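Local coordinates for protein cellulase (Uncultured bacterium, PDB 3WX5) that probably hydrolyses internal beta-1,4-glucosidic bonds of cellulose, as an endoglucanase of glycoside hydrolase family 12, at residues G138-W148 and W178-V189. Residues are numbered along the deposited sequence; the frame is centred on the assembly and turned at random.
Sequences GGAELMIWLNW and WNYIAYRRTTPV
Arg184 meets two tryptophans with different sides of its guanidinium. Its edge, led by NH2, comes down on one face of the Trp148 indole; Arg184 CZ sits 3.9 Å from the centroid of the five-membered ring, a cation-pi contact. One face of the guanidinium has Trp145 CZ3 over its centre; NH2 lies at the edge of that indole. Trp148 CG lies between its backbone N and carbonyl carbon (chi1 62°), which folds the ring back over the extended Arg184 chain. Arg184 NH2 also donates to Val152 O, so the group is fixed by bond and rings together. An alanine in place of Trp148 would probably strip this face from the arginine and let its guanidinium turn more freely.

Farther along the same face of the sheet, Glu141 and Trp178 lie alongside each other, pointing the same way. Trp178 NE1 donates to the anti lone pair of Glu141 OE1 at 2.9 Å, with carboxylate and ring planes 39° apart. The same OE1 reaches the edge of the Tyr180 ring, 3.5 Å from Tyr180 CD1. Met143 SD is 3.8 Å from Tyr180 CE1, a Met-aromatic contact, and accepts a weak hydrogen bond from Trp145 NE1. Tyr180 OH accepts a hydrogen bond from the backbone N of Gly155. On the other face, Leu142 CG packs at the edge of Tyr183, 3.8 Å from its CE1, near helix 197-206.

Strands 140-148 and 179-185 run parallel within the family 12 beta-jelly roll. Regular backbone bonds run from Asn179 N-Gly139 O to Arg185 N-Trp145 O. Beyond, Leu146 and Asn147 form a classic bulge against Ala120, and Leu146 O takes Val189 N. Glu141 is probably the nucleophile, as in family relatives; Asp123 lies close to its OE2. Trp178's bond and Tyr180's edge probably help hold this carboxylate.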
# COMPACT_ATOMS: atom_id res chain seq x y z
N GLY A 138 0.84 -9.80 15.23
CA GLY A 138 -0.44 -10.29 15.77
C GLY A 138 -1.64 -9.72 15.05
O GLY A 138 -2.80 -10.05 15.37
N GLY A 139 -1.37 -8.95 14.01
CA GLY A 139 -2.42 -8.44 13.11
C GLY A 139 -2.28 -8.95 11.69
O GLY A 139 -2.18 -10.14 11.49
N ALA A 140 -2.48 -8.06 10.72
CA ALA A 140 -2.53 -8.50 9.32
C ALA A 140 -2.09 -7.38 8.39
O ALA A 140 -2.08 -6.20 8.74
CB ALA A 140 -3.95 -8.95 8.93
N GLU A 141 -1.69 -7.80 7.19
CA GLU A 141 -1.36 -6.90 6.12
C GLU A 141 -2.17 -7.39 4.93
O GLU A 141 -2.11 -8.59 4.59
CB GLU A 141 0.14 -6.99 5.78
CG GLU A 141 0.54 -6.23 4.51
CD GLU A 141 2.02 -6.43 4.15
OE1 GLU A 141 2.69 -7.31 4.74
OE2 GLU A 141 2.51 -5.69 3.27
N LEU A 142 -2.90 -6.47 4.31
CA LEU A 142 -3.70 -6.81 3.14
C LEU A 142 -3.20 -6.00 1.95
O LEU A 142 -3.20 -4.77 1.98
CB LEU A 142 -5.18 -6.55 3.41
CG LEU A 142 -6.19 -7.03 2.35
CD1 LEU A 142 -7.62 -7.17 2.97
CD2 LEU A 142 -6.21 -6.08 1.17
N MET A 143 -2.69 -6.70 0.95
CA MET A 143 -2.19 -6.05 -0.25
C MET A 143 -3.17 -6.24 -1.42
O MET A 143 -3.82 -7.28 -1.54
CB MET A 143 -0.83 -6.62 -0.67
CG MET A 143 0.25 -6.60 0.41
SD MET A 143 1.92 -6.55 -0.35
CE MET A 143 2.07 -4.82 -0.89
N ILE A 144 -3.13 -5.30 -2.36
CA ILE A 144 -3.93 -5.41 -3.58
C ILE A 144 -3.02 -5.02 -4.72
O ILE A 144 -2.65 -3.85 -4.84
CB ILE A 144 -5.12 -4.46 -3.57
CG1 ILE A 144 -6.03 -4.78 -2.37
CG2 ILE A 144 -5.93 -4.64 -4.88
CD1 ILE A 144 -7.13 -3.75 -2.10
N TRP A 145 -2.60 -6.02 -5.49
CA TRP A 145 -1.59 -5.82 -6.53
C TRP A 145 -2.31 -5.52 -7.85
O TRP A 145 -3.12 -6.32 -8.31
CB TRP A 145 -0.74 -7.09 -6.73
CG TRP A 145 0.22 -7.45 -5.59
CD1 TRP A 145 0.07 -7.19 -4.25
CD2 TRP A 145 1.46 -8.16 -5.73
NE1 TRP A 145 1.17 -7.66 -3.55
CE2 TRP A 145 2.01 -8.31 -4.43
CE3 TRP A 145 2.14 -8.74 -6.82
CZ2 TRP A 145 3.25 -8.92 -4.21
CZ3 TRP A 145 3.36 -9.40 -6.59
CH2 TRP A 145 3.89 -9.50 -5.29
N LEU A 146 -2.00 -4.37 -8.45
CA LEU A 146 -2.69 -3.91 -9.65
C LEU A 146 -1.85 -4.07 -10.91
O LEU A 146 -2.39 -4.21 -12.02
CB LEU A 146 -3.07 -2.43 -9.51
CG LEU A 146 -3.97 -2.15 -8.30
CD1 LEU A 146 -4.14 -0.65 -8.14
CD2 LEU A 146 -5.35 -2.86 -8.45
N ASN A 147 -0.53 -4.07 -10.75
CA ASN A 147 0.38 -4.10 -11.89
C ASN A 147 1.79 -4.47 -11.37
O ASN A 147 2.02 -4.50 -10.16
CB ASN A 147 0.39 -2.71 -12.59
CG ASN A 147 0.62 -2.79 -14.09
OD1 ASN A 147 0.00 -2.06 -14.90
ND2 ASN A 147 1.53 -3.67 -14.49
N TRP A 148 2.66 -4.92 -12.25
CA TRP A 148 3.97 -5.46 -11.82
C TRP A 148 4.81 -5.77 -13.05
O TRP A 148 4.31 -5.73 -14.18
CB TRP A 148 3.78 -6.76 -11.01
CG TRP A 148 3.12 -7.85 -11.83
CD1 TRP A 148 3.74 -8.73 -12.69
CD2 TRP A 148 1.73 -8.17 -11.86
NE1 TRP A 148 2.82 -9.58 -13.25
CE2 TRP A 148 1.57 -9.23 -12.78
CE3 TRP A 148 0.60 -7.63 -11.24
CZ2 TRP A 148 0.32 -9.75 -13.11
CZ3 TRP A 148 -0.65 -8.13 -11.57
CH2 TRP A 148 -0.78 -9.19 -12.52
N TRP A 178 2.52 -11.48 11.39
CA TRP A 178 1.17 -11.00 11.08
C TRP A 178 0.61 -11.86 9.96
O TRP A 178 1.35 -12.61 9.34
CB TRP A 178 1.25 -9.52 10.63
CG TRP A 178 2.06 -9.30 9.34
CD1 TRP A 178 1.57 -9.03 8.11
CD2 TRP A 178 3.50 -9.23 9.22
NE1 TRP A 178 2.61 -8.85 7.19
CE2 TRP A 178 3.80 -9.01 7.85
CE3 TRP A 178 4.56 -9.35 10.14
CZ2 TRP A 178 5.11 -8.88 7.38
CZ3 TRP A 178 5.86 -9.27 9.66
CH2 TRP A 178 6.13 -9.02 8.30
N ASN A 179 -0.70 -11.81 9.74
CA ASN A 179 -1.27 -12.54 8.61
C ASN A 179 -1.11 -11.67 7.38
O ASN A 179 -1.51 -10.51 7.37
CB ASN A 179 -2.77 -12.80 8.82
CG ASN A 179 -3.06 -13.90 9.84
OD1 ASN A 179 -4.22 -14.06 10.28
ND2 ASN A 179 -2.06 -14.72 10.17
N TYR A 180 -0.57 -12.26 6.31
CA TYR A 180 -0.36 -11.54 5.05
C TYR A 180 -1.36 -12.05 4.04
O TYR A 180 -1.43 -13.26 3.78
CB TYR A 180 1.04 -11.82 4.54
CG TYR A 180 1.34 -11.39 3.12
CD1 TYR A 180 1.94 -10.16 2.86
CD2 TYR A 180 1.21 -12.28 2.06
CE1 TYR A 180 2.30 -9.76 1.56
CE2 TYR A 180 1.56 -11.90 0.72
CZ TYR A 180 2.13 -10.66 0.49
OH TYR A 180 2.59 -10.32 -0.77
N ILE A 181 -2.19 -11.16 3.51
CA ILE A 181 -3.14 -11.54 2.46
C ILE A 181 -2.91 -10.65 1.25
O ILE A 181 -2.86 -9.43 1.37
CB ILE A 181 -4.63 -11.37 2.89
CG1 ILE A 181 -4.87 -11.85 4.33
CG2 ILE A 181 -5.50 -12.18 1.93
CD1 ILE A 181 -4.87 -10.71 5.38
N ALA A 182 -2.67 -11.26 0.09
CA ALA A 182 -2.47 -10.44 -1.11
C ALA A 182 -3.51 -10.79 -2.16
O ALA A 182 -3.73 -11.98 -2.46
CB ALA A 182 -1.08 -10.65 -1.66
N TYR A 183 -4.11 -9.77 -2.76
CA TYR A 183 -5.02 -9.99 -3.88
C TYR A 183 -4.32 -9.50 -5.12
O TYR A 183 -4.10 -8.32 -5.27
CB TYR A 183 -6.33 -9.21 -3.68
CG TYR A 183 -7.11 -9.70 -2.47
CD1 TYR A 183 -6.81 -9.23 -1.19
CD2 TYR A 183 -8.09 -10.70 -2.61
CE1 TYR A 183 -7.50 -9.72 -0.06
CE2 TYR A 183 -8.80 -11.18 -1.48
CZ TYR A 183 -8.49 -10.68 -0.22
OH TYR A 183 -9.08 -11.21 0.91
N ARG A 184 -4.01 -10.42 -6.04
CA ARG A 184 -3.32 -10.03 -7.25
C ARG A 184 -4.33 -10.02 -8.39
O ARG A 184 -4.88 -11.07 -8.73
CB ARG A 184 -2.20 -11.03 -7.57
CG ARG A 184 -1.32 -10.59 -8.75
CD ARG A 184 -0.32 -11.69 -9.18
NE ARG A 184 0.81 -11.03 -9.84
CZ ARG A 184 2.07 -11.46 -9.79
NH1 ARG A 184 2.35 -12.63 -9.20
NH2 ARG A 184 3.04 -10.72 -10.32
N ARG A 185 -4.48 -8.89 -9.07
CA ARG A 185 -5.53 -8.79 -10.12
C ARG A 185 -5.17 -9.79 -11.22
O ARG A 185 -3.98 -9.99 -11.50
CB ARG A 185 -5.58 -7.38 -10.70
CG ARG A 185 -6.96 -7.01 -11.25
CD ARG A 185 -6.95 -5.55 -11.72
NE ARG A 185 -8.28 -5.07 -12.09
CZ ARG A 185 -8.89 -5.34 -13.24
NH1 ARG A 185 -8.28 -6.08 -14.17
NH2 ARG A 185 -10.07 -4.76 -13.50
N THR A 186 -6.17 -10.46 -11.79
CA THR A 186 -5.89 -11.51 -12.79
C THR A 186 -5.35 -10.91 -14.09
O THR A 186 -4.68 -11.60 -14.87
CB THR A 186 -7.14 -12.39 -13.09
OG1 THR A 186 -8.21 -11.55 -13.51
CG2 THR A 186 -7.60 -13.15 -11.84
N THR A 187 -5.73 -9.66 -14.36
CA THR A 187 -5.00 -8.85 -15.34
C THR A 187 -4.64 -7.48 -14.81
O THR A 187 -5.40 -6.89 -14.04
CB THR A 187 -5.78 -8.67 -16.67
OG1 THR A 187 -7.01 -7.99 -16.41
CG2 THR A 187 -6.10 -10.04 -17.30
N PRO A 188 -3.47 -6.96 -15.20
CA PRO A 188 -3.00 -5.68 -14.62
C PRO A 188 -3.80 -4.47 -15.12
O PRO A 188 -4.36 -4.54 -16.21
CB PRO A 188 -1.53 -5.61 -15.05
CG PRO A 188 -1.40 -6.59 -16.22
CD PRO A 188 -2.49 -7.60 -16.10
N VAL A 189 -3.89 -3.42 -14.31
CA VAL A 189 -4.46 -2.14 -14.73
C VAL A 189 -3.50 -1.00 -14.39
O VAL A 189 -2.52 -1.21 -13.68
CB VAL A 189 -5.80 -1.83 -14.01
CG1 VAL A 189 -6.93 -2.74 -14.54
CG2 VAL A 189 -5.65 -1.95 -12.51